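JSC1_58120g3 ([Leptolyngbya] sp. JSC-1, PDB 6XHH) probably senses far-red light as a cyanobacteriochrome GAF domain that carries a verdin chromophore, held here in the far-red absorbing dark state. Local coordinates at residues A[128-133]-A[153-158]; A[33-38]-A[144-149]; A[16-21]-A[172-177]. All blocks are in the same frame, centred on the assembly; numbering follows the deposited sequence.

Overall arrangement
Contacts 1 and 2 are neighbours on the antiparallel sheet of the GAF domain, with centres about 9 Å apart. Contact 2 pairs two of its strands, and contact 1 packs a loop on a third. Strands 128-136 and 139-148 run side by side between them; Ala130 O and Ala146 N, 2.8 Å apart, form a probable hydrogen bond there. Both contacts reach the bilin: contact 1 through Val131, contact 2 through Ser145 and Phe147. Contact 3 joins helices 18-33 and 157-178 farther off. Its centre is about 24 Å from that of contact 1 and 21 Å from that of contact 2. Contact 1 lies at the loop leading into helix 157-178, and contact 3 uses its far part.

Contact 1: residues A[128-133]-A[153-158]; sequences SCAVVA and RHWDEA. With M1V (mesobiliverdin IX(alpha)), chain C; EDO (1,2-ethanediol), chain E.
Arg153 and Ser128 meet where the loop comes up to the strand, and Arg153 O lies 3.2 Å from Ser128 OG. The Arg153 chain is extended from CG to NE, and its CD lies over the rim of one face of the Trp155 indole. Arg153 NE donates to O1 of a 1,2-ethanediol, probably from the crystallisation liquor, at 3.1 Å, with an angle of 154° at the hydrogen. NH2 binds Phe33 O and NH1 forms a salt bridge with Glu159. Trp155 buries the largest share, followed by Ser128. Ala130 CB sits over the face opposite Arg153 CD, 3.8 Å from the centre of the six-membered ring, in a CH-pi contact. The indole is thus packed from both faces. Its NE1 is 2.8 Å from Ser128 OG, and both atoms are hydrogen-bonded to Val89 O. Asp156 then caps the start of helix 157-178 by accepting from Glu159 N. On the strand, Val131 CG2 approaches the bilin lactam oxygen OD at 3.2 Å. Strand 128-136 lies between strands 139-148 and 87-89; Trp155 touches Ala146 and Val88 of these two, while Leu163 of helix 157-178 packs on Ala130.

Contact 2: residues A[33-38]-A[144-149]; sequences FGIERV and LSAFQN. With M1V (mesobiliverdin IX(alpha)), chain C; EDO (1,2-ethanediol), chain E.
Phe147 O is gripped by two successive backbone N-H groups of the facing segment. Arg37 N donates to it at 3.3 Å, and Glu36 N adds a weak bond. Phe147 N returns a bond to Arg37 O at 2.8 Å, nearly in line with that carbonyl. The pattern resembles a classic beta bulge at the start of strand 37-43.

Glu36 reaches over to the other segment. Its OE1 accepts from Asn149 N at 2.7 Å, and its OE2 binds Ser150 OG. The Gln148 chain is bent at chi2 (73°), which turns CD toward Glu36. The amide and carboxylate are stacked with planes 23° apart, and Glu36 CD is 3.6 Å from Gln148 CD. Gln148 OE1 also takes a weak bond from Glu36 N. The buried Arg37 side chain brings CD to the edge of the Phe147 ring, 4.0 Å from CD2. Its guanidinium is turned 75° from that ring and meets Glu54 and Arg61 O through NH1. A water bonded to Asn149 OD1 lies at the guanidinium edge, but its very short approach to Arg37 NE makes that link doubtful.

Ser145 OG donates to the bilin lactam oxygen OD at 2.8 Å. The Phe147 ring presents its edge to the same oxygen. Strand 139-148 thus supplies one hydrogen bond to this oxygen. On the face that carries Val38 and Ala146 the contacts are apolar. There Ile35 CD1 packs on Ala146 CB at 3.6 Å and on the edge of the Phe33 ring, and Val38 CG1 meets Leu144 CD1 at 3.7 Å.

Gly34, with positive phi, closes helix 18-33 in a Schellman motif just before the strand. Strand 139-148 lies between strands 37-43 and 128-136, and Leu163 of helix 157-178 covers Phe33 and Ala146.

Contact 3: residues A[16-21]-A[172-177]; sequences SDLESI and VAIQQA
Leu18 points its forked end at helix 157-178 and spreads its two methyls over one turn of it. Its CG is anti to the backbone N (chi1 -165°), and the two methyls beyond it meet the partner helix. CD1 goes to the Ala173 side of the turn. It lies 3.7 Å from Ala173 O and 3.9 Å from Ala173 CB. It also comes within 4.2 Å of Ile174 CG1. CD2, the other methyl, meets Ala177 CB at 4.0 Å. The fork thus engages two alanines that are four residues apart on the same side of the helix.

Ile21, three residues after Leu18, comes to the same alanine from the next turn. Its CD1 is 3.9 Å from Ala173 CB, and its CG2 is slightly farther off. The bulky groups come mainly from helix 18-33, and the short ones from helix 157-178. Ile174 takes part through CG1 and its backbone N and also packs on Ile134 and Gln136 of strand 128-136, so this part of the helix rests against the sheet. The contact joins the start of helix 18-33 to the end part of helix 157-178 within the GAF domain, far from the bilin.

Asp17 is the N-cap of helix 18-33, and its side chain sets out away from the partner helix. OD2 accepts from Ser20 N at 2.9 Å, approached from above the carboxylate plane. OD1 accepts from Ser20 OG at 2.6 Å, on its syn side.

The Asp17 and Ser20 side chains and Ala173 O are thus bonded within their own helices, Ala173 O accepting from Ala177 N at 2.9 Å. Between the two segments the side-chain contacts are apolar, chiefly methyls, with Leu18 CD1 also lying on the Ala173 carbonyl. The contact rests on apolar burial, without an ion pair or polar bond between 16-21 and 172-177 to set their register.

Contact 1: residues A[128-133]-A[153-158]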
# COMPACT_ATOMS: atom_id res chain seq x y z
N SER A 128 11.67 -0.99 2.00
CA SER A 128 10.79 -1.96 2.62
C SER A 128 9.37 -1.57 2.23
O SER A 128 9.05 -0.39 2.22
CB SER A 128 10.98 -1.94 4.15
OG SER A 128 9.99 -2.70 4.83
N CYS A 129 8.52 -2.55 1.88
CA CYS A 129 7.18 -2.15 1.46
C CYS A 129 6.16 -3.21 1.82
O CYS A 129 6.40 -4.41 1.65
CB CYS A 129 7.09 -1.89 -0.06
SG CYS A 129 7.64 -3.28 -1.13
N ALA A 130 4.99 -2.76 2.29
CA ALA A 130 3.81 -3.59 2.45
C ALA A 130 2.71 -2.94 1.62
O ALA A 130 2.39 -1.77 1.85
CB ALA A 130 3.40 -3.72 3.92
N VAL A 131 2.19 -3.67 0.63
CA VAL A 131 1.35 -3.10 -0.42
C VAL A 131 0.06 -3.91 -0.52
O VAL A 131 0.11 -5.14 -0.61
CB VAL A 131 2.08 -3.06 -1.78
CG1 VAL A 131 1.27 -2.23 -2.81
CG2 VAL A 131 3.50 -2.48 -1.63
N VAL A 132 -1.09 -3.23 -0.49
CA VAL A 132 -2.37 -3.93 -0.53
C VAL A 132 -3.31 -3.24 -1.51
O VAL A 132 -3.19 -2.05 -1.80
CB VAL A 132 -3.05 -4.02 0.84
CG1 VAL A 132 -2.14 -4.69 1.86
CG2 VAL A 132 -3.51 -2.63 1.30
N ALA A 133 -4.28 -4.01 -1.99
CA ALA A 133 -5.21 -3.54 -3.00
C ALA A 133 -6.28 -2.63 -2.39
O ALA A 133 -6.78 -2.89 -1.28
CB ALA A 133 -5.88 -4.73 -3.69
N ARG A 153 12.32 -3.03 7.39
CA ARG A 153 11.42 -3.09 8.53
C ARG A 153 10.62 -4.36 8.41
O ARG A 153 10.19 -4.71 7.31
CB ARG A 153 10.48 -1.89 8.57
CG ARG A 153 9.56 -1.87 9.78
CD ARG A 153 8.29 -1.19 9.41
NE ARG A 153 7.45 -0.77 10.54
CZ ARG A 153 6.46 -1.49 11.05
NH1 ARG A 153 6.22 -2.72 10.60
NH2 ARG A 153 5.73 -0.99 12.03
N HIS A 154 10.46 -5.06 9.52
CA HIS A 154 9.71 -6.31 9.52
C HIS A 154 8.22 -6.02 9.55
O HIS A 154 7.75 -5.24 10.39
CB HIS A 154 10.11 -7.15 10.73
CG HIS A 154 9.25 -8.35 10.93
ND1 HIS A 154 9.14 -9.34 9.98
CD2 HIS A 154 8.49 -8.74 11.97
CE1 HIS A 154 8.32 -10.28 10.42
NE2 HIS A 154 7.91 -9.94 11.63
N TRP A 155 7.47 -6.63 8.63
CA TRP A 155 6.02 -6.55 8.61
C TRP A 155 5.43 -7.82 9.18
O TRP A 155 5.76 -8.92 8.73
CB TRP A 155 5.49 -6.34 7.18
CG TRP A 155 6.15 -5.20 6.44
CD1 TRP A 155 7.15 -5.30 5.50
CD2 TRP A 155 5.90 -3.79 6.60
NE1 TRP A 155 7.52 -4.05 5.06
CE2 TRP A 155 6.77 -3.10 5.72
CE3 TRP A 155 5.03 -3.05 7.40
CZ2 TRP A 155 6.79 -1.70 5.61
CZ3 TRP A 155 5.05 -1.65 7.29
CH2 TRP A 155 5.93 -1.00 6.40
N ASP A 156 4.55 -7.70 10.18
CA ASP A 156 3.87 -8.91 10.65
C ASP A 156 2.47 -9.00 10.05
O ASP A 156 1.95 -8.04 9.47
CB ASP A 156 3.84 -8.99 12.19
CG ASP A 156 3.06 -7.87 12.85
OD1 ASP A 156 1.98 -7.48 12.37
OD2 ASP A 156 3.51 -7.42 13.93
N GLU A 157 1.86 -10.18 10.17
CA GLU A 157 0.65 -10.38 9.40
C GLU A 157 -0.52 -9.57 9.96
O GLU A 157 -1.43 -9.20 9.21
CB GLU A 157 0.30 -11.86 9.29
CG GLU A 157 0.07 -12.61 10.56
CD GLU A 157 -0.23 -14.09 10.28
OE1 GLU A 157 0.65 -14.78 9.71
OE2 GLU A 157 -1.35 -14.53 10.59
N ALA A 158 -0.50 -9.26 11.26
CA ALA A 158 -1.53 -8.37 11.81
C ALA A 158 -1.46 -6.97 11.20
O ALA A 158 -2.49 -6.34 10.96
CB ALA A 158 -1.41 -8.30 13.33
OA M1V C . 8.91 -0.68 -12.67
C1A M1V C . 9.26 -1.79 -13.03
NA M1V C . 8.79 -2.93 -12.50
C2A M1V C . 10.19 -2.07 -14.05
CMA M1V C . 10.94 -1.05 -14.87
C3A M1V C . 10.31 -3.46 -14.15
CAA M1V C . 11.17 -4.22 -15.08
CBA M1V C . 10.37 -5.11 -16.03
C4A M1V C . 9.39 -4.02 -13.14
CHA M1V C . 9.19 -5.36 -12.93
C1B M1V C . 8.32 -6.06 -11.99
C2B M1V C . 8.32 -7.48 -11.89
CMB M1V C . 9.18 -8.42 -12.70
C3B M1V C . 7.41 -7.83 -10.94
CAB M1V C . 7.07 -9.24 -10.49
CBB M1V C . 7.67 -9.50 -9.09
CGB M1V C . 9.18 -9.57 -9.16
O2B M1V C . 9.73 -10.52 -9.76
O1B M1V C . 9.89 -8.69 -8.64
NB M1V C . 7.43 -5.58 -11.11
C4B M1V C . 6.85 -6.61 -10.46
CHB M1V C . 5.86 -6.60 -9.46
C1C M1V C . 5.31 -5.56 -8.69
C2C M1V C . 4.56 -5.81 -7.53
CAC M1V C . 4.18 -7.18 -7.02
CBC M1V C . 2.95 -7.56 -7.88
CGC M1V C . 2.61 -9.05 -7.92
O2C M1V C . 3.28 -9.88 -7.26
O1C M1V C . 1.66 -9.47 -8.62
C3C M1V C . 4.17 -4.57 -7.03
CMC M1V C . 3.34 -4.36 -5.79
NC M1V C . 5.40 -4.20 -8.88
C4C M1V C . 4.71 -3.57 -7.87
CHC M1V C . 4.64 -2.15 -7.86
C1D M1V C . 4.18 -1.29 -6.89
C2D M1V C . 3.41 -0.12 -7.13
CMD M1V C . 2.91 0.35 -8.48
ND M1V C . 4.45 -1.36 -5.53
C4D M1V C . 3.85 -0.31 -4.93
OD M1V C . 3.91 -0.11 -3.72
C3D M1V C . 3.19 0.48 -5.93
CAD M1V C . 2.38 1.73 -5.69
CBD M1V C . 3.32 2.89 -5.42
C1 EDO E . 9.54 0.60 13.00
O1 EDO E . 8.51 1.43 12.45
C2 EDO E . 10.78 1.44 13.34
O2 EDO E . 10.35 2.63 14.02

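Contact 2: residues A[33-38]-A[144-149]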
# COMPACT_ATOMS: atom_id res chain seq x y z
N PHE A 33 2.10 2.99 12.34
CA PHE A 33 3.22 2.11 12.07
C PHE A 33 4.58 2.71 12.40
O PHE A 33 5.58 1.99 12.37
CB PHE A 33 3.20 1.69 10.59
CG PHE A 33 2.13 0.67 10.25
CD1 PHE A 33 1.35 0.09 11.24
CD2 PHE A 33 1.93 0.28 8.94
CE1 PHE A 33 0.38 -0.87 10.93
CE2 PHE A 33 0.95 -0.68 8.62
CZ PHE A 33 0.18 -1.24 9.62
N GLY A 34 4.63 4.00 12.73
CA GLY A 34 5.90 4.68 12.95
C GLY A 34 6.85 4.52 11.78
O GLY A 34 8.02 4.16 11.95
N ILE A 35 6.36 4.78 10.57
CA ILE A 35 7.19 4.60 9.38
C ILE A 35 7.34 5.91 8.62
O ILE A 35 6.80 6.95 9.02
CB ILE A 35 6.63 3.51 8.46
CG1 ILE A 35 5.18 3.84 8.04
CG2 ILE A 35 6.72 2.13 9.14
CD1 ILE A 35 4.53 2.75 7.18
N GLU A 36 8.05 5.86 7.49
CA GLU A 36 8.49 7.07 6.82
C GLU A 36 7.60 7.50 5.66
O GLU A 36 7.63 8.67 5.29
CB GLU A 36 9.94 6.90 6.36
CG GLU A 36 10.89 6.91 7.57
CD GLU A 36 12.25 6.24 7.35
OE1 GLU A 36 12.46 5.49 6.37
OE2 GLU A 36 13.13 6.48 8.20
N ARG A 37 6.80 6.60 5.09
CA ARG A 37 5.88 7.03 4.04
C ARG A 37 4.73 6.06 3.93
O ARG A 37 4.92 4.85 4.01
CB ARG A 37 6.58 7.14 2.68
CG ARG A 37 5.84 8.06 1.73
CD ARG A 37 6.25 7.86 0.29
NE ARG A 37 7.67 8.10 0.03
CZ ARG A 37 8.22 9.29 -0.18
NH1 ARG A 37 7.48 10.40 -0.13
NH2 ARG A 37 9.52 9.38 -0.45
N VAL A 38 3.53 6.60 3.73
CA VAL A 38 2.36 5.85 3.31
C VAL A 38 1.74 6.59 2.13
O VAL A 38 1.60 7.82 2.17
CB VAL A 38 1.33 5.67 4.44
CG1 VAL A 38 0.10 4.91 3.94
CG2 VAL A 38 1.95 4.92 5.60
N LEU A 144 -2.68 0.81 -1.66
CA LEU A 144 -2.25 1.47 -0.43
C LEU A 144 -0.92 0.84 -0.03
O LEU A 144 -0.84 -0.38 0.15
CB LEU A 144 -3.29 1.31 0.67
CG LEU A 144 -2.94 1.74 2.10
CD1 LEU A 144 -2.75 3.24 2.21
CD2 LEU A 144 -4.01 1.28 3.08
N SER A 145 0.12 1.67 0.07
CA SER A 145 1.49 1.21 0.33
C SER A 145 2.00 1.83 1.62
O SER A 145 1.89 3.04 1.83
CB SER A 145 2.43 1.57 -0.83
OG SER A 145 1.96 1.00 -2.05
N ALA A 146 2.58 0.99 2.46
CA ALA A 146 3.35 1.40 3.62
C ALA A 146 4.83 1.17 3.33
O ALA A 146 5.23 0.05 2.98
CB ALA A 146 2.93 0.58 4.85
N PHE A 147 5.64 2.22 3.47
CA PHE A 147 7.04 2.18 3.07
C PHE A 147 7.95 2.54 4.24
O PHE A 147 7.64 3.43 5.04
CB PHE A 147 7.33 3.19 1.93
CG PHE A 147 6.66 2.90 0.61
CD1 PHE A 147 6.69 1.63 0.04
CD2 PHE A 147 6.03 3.92 -0.09
CE1 PHE A 147 6.10 1.41 -1.22
CE2 PHE A 147 5.44 3.70 -1.33
CZ PHE A 147 5.48 2.44 -1.89
N GLN A 148 9.10 1.88 4.33
CA GLN A 148 10.21 2.41 5.09
C GLN A 148 11.34 2.73 4.11
O GLN A 148 11.60 1.96 3.18
CB GLN A 148 10.68 1.43 6.17
CG GLN A 148 11.60 2.05 7.24
CD GLN A 148 10.89 2.97 8.21
OE1 GLN A 148 9.92 3.62 7.88
NE2 GLN A 148 11.40 3.02 9.44
N ASN A 149 11.95 3.89 4.29
CA ASN A 149 12.89 4.43 3.32
C ASN A 149 14.34 4.34 3.76
O ASN A 149 15.22 4.21 2.91
CB ASN A 149 12.56 5.90 3.02
CG ASN A 149 11.18 6.08 2.42
OD1 ASN A 149 10.60 5.14 1.87
ND2 ASN A 149 10.65 7.29 2.50
OA M1V C . 8.91 -0.68 -12.67
C1A M1V C . 9.26 -1.79 -13.03
NA M1V C . 8.79 -2.93 -12.50
C2A M1V C . 10.19 -2.07 -14.05
CMA M1V C . 10.94 -1.05 -14.87
C3A M1V C . 10.31 -3.46 -14.15
CAA M1V C . 11.17 -4.22 -15.08
CBA M1V C . 10.37 -5.11 -16.03
C4A M1V C . 9.39 -4.02 -13.14
CHA M1V C . 9.19 -5.36 -12.93
C1B M1V C . 8.32 -6.06 -11.99
C2B M1V C . 8.32 -7.48 -11.89
CMB M1V C . 9.18 -8.42 -12.70
C3B M1V C . 7.41 -7.83 -10.94
CAB M1V C . 7.07 -9.24 -10.49
CBB M1V C . 7.67 -9.50 -9.09
CGB M1V C . 9.18 -9.57 -9.16
O2B M1V C . 9.73 -10.52 -9.76
O1B M1V C . 9.89 -8.69 -8.64
NB M1V C . 7.43 -5.58 -11.11
C4B M1V C . 6.85 -6.61 -10.46
CHB M1V C . 5.86 -6.60 -9.46
C1C M1V C . 5.31 -5.56 -8.69
C2C M1V C . 4.56 -5.81 -7.53
CAC M1V C . 4.18 -7.18 -7.02
CBC M1V C . 2.95 -7.56 -7.88
CGC M1V C . 2.61 -9.05 -7.92
O2C M1V C . 3.28 -9.88 -7.26
O1C M1V C . 1.66 -9.47 -8.62
C3C M1V C . 4.17 -4.57 -7.03
CMC M1V C . 3.34 -4.36 -5.79
NC M1V C . 5.40 -4.20 -8.88
C4C M1V C . 4.71 -3.57 -7.87
CHC M1V C . 4.64 -2.15 -7.86
C1D M1V C . 4.18 -1.29 -6.89
C2D M1V C . 3.41 -0.12 -7.13
CMD M1V C . 2.91 0.35 -8.48
ND M1V C . 4.45 -1.36 -5.53
C4D M1V C . 3.85 -0.31 -4.93
OD M1V C . 3.91 -0.11 -3.72
C3D M1V C . 3.19 0.48 -5.93
CAD M1V C . 2.38 1.73 -5.69
CBD M1V C . 3.32 2.89 -5.42
C1 EDO E . 9.54 0.60 13.00
O1 EDO E . 8.51 1.43 12.45
C2 EDO E . 10.78 1.44 13.34
O2 EDO E . 10.35 2.63 14.02
O HOH W 1 9.37 6.29 -0.42

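Contact 3: residues A[16-21]-A[172-177]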
# COMPACT_ATOMS: atom_id res chain seq x y z
N SER A 16 -15.28 14.90 5.48
CA SER A 16 -16.36 14.73 4.51
C SER A 16 -15.87 14.35 3.13
O SER A 16 -16.31 13.34 2.56
CB SER A 16 -17.19 16.03 4.43
OG SER A 16 -17.29 16.65 5.70
N ASP A 17 -14.95 15.14 2.57
CA ASP A 17 -14.56 14.99 1.18
C ASP A 17 -13.49 13.91 1.02
O ASP A 17 -12.74 13.59 1.95
CB ASP A 17 -14.03 16.30 0.63
CG ASP A 17 -12.73 16.70 1.27
OD1 ASP A 17 -12.76 17.12 2.44
OD2 ASP A 17 -11.69 16.56 0.60
N LEU A 18 -13.43 13.35 -0.19
CA LEU A 18 -12.53 12.23 -0.45
C LEU A 18 -11.07 12.62 -0.31
O LEU A 18 -10.25 11.81 0.13
CB LEU A 18 -12.81 11.67 -1.85
CG LEU A 18 -12.22 10.29 -2.16
CD1 LEU A 18 -12.78 9.23 -1.23
CD2 LEU A 18 -12.49 9.90 -3.61
N GLU A 19 -10.71 13.86 -0.64
CA GLU A 19 -9.32 14.27 -0.50
C GLU A 19 -8.90 14.31 0.97
O GLU A 19 -7.79 13.88 1.31
CB GLU A 19 -9.09 15.63 -1.16
CG GLU A 19 -7.69 16.16 -0.98
CD GLU A 19 -7.50 17.54 -1.60
OE1 GLU A 19 -8.47 18.07 -2.19
OE2 GLU A 19 -6.38 18.09 -1.49
N SER A 20 -9.77 14.80 1.85
CA SER A 20 -9.48 14.78 3.28
C SER A 20 -9.38 13.35 3.80
O SER A 20 -8.55 13.05 4.65
CB SER A 20 -10.55 15.56 4.05
OG SER A 20 -10.48 16.95 3.75
N ILE A 21 -10.26 12.47 3.30
CA ILE A 21 -10.22 11.06 3.70
C ILE A 21 -8.87 10.44 3.34
O ILE A 21 -8.25 9.75 4.16
CB ILE A 21 -11.37 10.29 3.04
CG1 ILE A 21 -12.70 10.78 3.62
CG2 ILE A 21 -11.21 8.79 3.24
CD1 ILE A 21 -13.92 10.03 3.10
N VAL A 172 -14.51 1.78 0.17
CA VAL A 172 -15.90 2.15 0.45
C VAL A 172 -16.09 3.66 0.29
O VAL A 172 -17.09 4.12 -0.27
CB VAL A 172 -16.28 1.68 1.87
CG1 VAL A 172 -17.65 2.19 2.24
CG2 VAL A 172 -16.25 0.15 1.93
N ALA A 173 -15.12 4.45 0.75
CA ALA A 173 -15.20 5.89 0.58
C ALA A 173 -15.16 6.29 -0.89
O ALA A 173 -15.88 7.19 -1.32
CB ALA A 173 -14.08 6.57 1.36
N ILE A 174 -14.31 5.62 -1.69
CA ILE A 174 -14.25 5.91 -3.12
C ILE A 174 -15.55 5.51 -3.79
O ILE A 174 -16.05 6.21 -4.68
CB ILE A 174 -13.05 5.18 -3.76
CG1 ILE A 174 -11.72 5.70 -3.19
CG2 ILE A 174 -13.07 5.34 -5.27
CD1 ILE A 174 -10.60 4.67 -3.31
N GLN A 175 -16.09 4.35 -3.41
CA GLN A 175 -17.36 3.90 -3.98
C GLN A 175 -18.47 4.90 -3.67
O GLN A 175 -19.24 5.27 -4.56
CB GLN A 175 -17.70 2.52 -3.42
CG GLN A 175 -18.89 1.83 -4.05
CD GLN A 175 -19.15 0.48 -3.42
OE1 GLN A 175 -19.18 0.35 -2.19
NE2 GLN A 175 -19.31 -0.55 -4.25
N GLN A 176 -18.55 5.36 -2.42
CA GLN A 176 -19.60 6.29 -2.03
C GLN A 176 -19.42 7.66 -2.68
O GLN A 176 -20.40 8.34 -2.96
CB GLN A 176 -19.64 6.42 -0.51
CG GLN A 176 -20.70 7.38 0.03
CD GLN A 176 -22.11 6.89 -0.20
OE1 GLN A 176 -22.34 5.71 -0.50
NE2 GLN A 176 -23.08 7.79 -0.06
N ALA A 177 -18.17 8.06 -2.94
CA ALA A 177 -17.93 9.32 -3.64
C ALA A 177 -18.32 9.21 -5.11
O ALA A 177 -18.81 10.18 -5.70
CB ALA A 177 -16.47 9.73 -3.49